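Local coordinates for MutS2 protein (Thermus thermophilus, PDB 2ZQE), which probably suppresses homologous recombination, its Smr domain acting as a DNA endonuclease, at residues A50-L55 / F64-P69. Numbering follows the deposited sequence.
Sequences AIREAL and FADAPP
R52 of helix 46-57 reaches across the edge of F64 to D66, both on edge strand 61-66, where the mixed sheet of this alpha/beta Smr domain meets the helix packed on it; helix and strand run nearly antiparallel, their axes 161° apart. Followed outward, R52 CB lies 3.8 Å from F64 CE1, and CG touches the same carbon. The chain then bends (chi3 65°); NE passes CE1 more distantly, and R52 CZ comes within 3.8 Å of F64 CE1. The ring thus turns its edge to one face of the guanidinium, the planes 86° apart. An arginine suits this place, its aliphatic stem packing on an aromatic rim while R52 NH1, after touching CE1, goes on to D66 OD2 at 3.8 Å. In this long salt bridge no N-H points at OD2, so only the charges attract; the stronger partner of this aspartate is R48. L55, a branched apolar filler between helix and sheet, sets CB 3.6 Å from F64 CD2 and CD1 over a face of the phenyl. An alanine in place of F64 would probably open a gap beside L55 and leave the R52 guanidinium freer to swing. Two waters lie at the guanidinium edge: one bridges R52 NH1 (2.7 Å) and D66 OD1, while the other accepts from NH1 and, at 3.0 Å, from the backbone N of D66.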
# COMPACT_ATOMS: atom_id res chain seq x y z
N ALA A 50 7.76 -6.57 0.65
CA ALA A 50 7.96 -6.22 -0.75
C ALA A 50 7.30 -4.89 -1.08
O ALA A 50 7.87 -4.05 -1.78
CB ALA A 50 7.44 -7.32 -1.67
N ILE A 51 6.09 -4.69 -0.56
CA ILE A 51 5.37 -3.43 -0.76
C ILE A 51 6.10 -2.23 -0.13
O ILE A 51 6.27 -1.18 -0.78
CB ILE A 51 3.93 -3.54 -0.24
CG1 ILE A 51 3.14 -4.49 -1.13
CG2 ILE A 51 3.27 -2.14 -0.17
CD1 ILE A 51 1.82 -4.96 -0.52
N ARG A 52 6.54 -2.36 1.11
CA ARG A 52 7.25 -1.26 1.76
C ARG A 52 8.49 -0.86 0.95
O ARG A 52 8.73 0.33 0.74
CB ARG A 52 7.64 -1.61 3.20
CG ARG A 52 6.43 -1.63 4.14
CD ARG A 52 6.74 -2.30 5.48
NE ARG A 52 7.73 -1.59 6.29
CZ ARG A 52 7.46 -0.56 7.10
NH1 ARG A 52 6.24 -0.05 7.19
NH2 ARG A 52 8.44 -0.02 7.83
N GLU A 53 9.24 -1.85 0.47
CA GLU A 53 10.44 -1.52 -0.32
C GLU A 53 10.08 -0.83 -1.66
O GLU A 53 10.73 0.15 -2.07
CB GLU A 53 11.31 -2.77 -0.51
CG GLU A 53 12.65 -2.47 -1.20
CD GLU A 53 13.63 -1.60 -0.39
OE1 GLU A 53 13.43 -1.34 0.81
OE2 GLU A 53 14.65 -1.19 -1.00
N ALA A 54 9.02 -1.32 -2.31
CA ALA A 54 8.54 -0.65 -3.53
C ALA A 54 8.16 0.81 -3.27
O ALA A 54 8.46 1.72 -4.07
CB ALA A 54 7.38 -1.42 -4.13
N LEU A 55 7.51 1.05 -2.12
CA LEU A 55 7.05 2.40 -1.77
C LEU A 55 8.22 3.34 -1.51
O LEU A 55 8.15 4.52 -1.86
CB LEU A 55 6.13 2.36 -0.55
CG LEU A 55 4.78 1.67 -0.75
CD1 LEU A 55 4.05 1.50 0.59
CD2 LEU A 55 3.88 2.39 -1.80
N PHE A 64 4.91 6.50 4.22
CA PHE A 64 4.05 5.35 4.48
C PHE A 64 4.38 4.79 5.85
O PHE A 64 5.48 5.03 6.37
CB PHE A 64 4.23 4.27 3.40
CG PHE A 64 5.59 3.64 3.42
CD1 PHE A 64 5.86 2.57 4.27
CD2 PHE A 64 6.60 4.12 2.59
CE1 PHE A 64 7.14 1.99 4.30
CE2 PHE A 64 7.87 3.55 2.62
CZ PHE A 64 8.14 2.49 3.47
N ALA A 65 3.43 4.05 6.42
CA ALA A 65 3.60 3.43 7.73
C ALA A 65 2.58 2.33 7.91
O ALA A 65 1.55 2.33 7.23
CB ALA A 65 3.40 4.47 8.82
N ASP A 66 2.87 1.38 8.78
CA ASP A 66 1.85 0.42 9.21
C ASP A 66 0.68 1.19 9.80
O ASP A 66 0.88 2.22 10.48
CB ASP A 66 2.42 -0.50 10.30
CG ASP A 66 3.49 -1.42 9.78
OD1 ASP A 66 3.20 -2.14 8.79
OD2 ASP A 66 4.60 -1.43 10.37
N ALA A 67 -0.52 0.68 9.55
CA ALA A 67 -1.72 1.15 10.25
C ALA A 67 -1.54 0.87 11.75
O ALA A 67 -0.84 -0.08 12.14
CB ALA A 67 -2.96 0.45 9.71
N PRO A 68 -2.16 1.72 12.60
CA PRO A 68 -2.10 1.46 14.05
C PRO A 68 -2.91 0.23 14.44
O PRO A 68 -3.78 -0.21 13.66
CB PRO A 68 -2.74 2.72 14.67
CG PRO A 68 -3.58 3.30 13.61
CD PRO A 68 -2.93 2.93 12.27
N PRO A 69 -2.63 -0.33 15.63
CA PRO A 69 -3.46 -1.44 16.10
C PRO A 69 -4.93 -1.02 16.14
O PRO A 69 -5.24 0.05 16.64
CB PRO A 69 -2.91 -1.75 17.50
CG PRO A 69 -1.96 -0.68 17.83
CD PRO A 69 -1.55 0.01 16.57
O HOH W 1 3.76 -0.97 6.44
O HOH W 2 5.81 1.68 9.47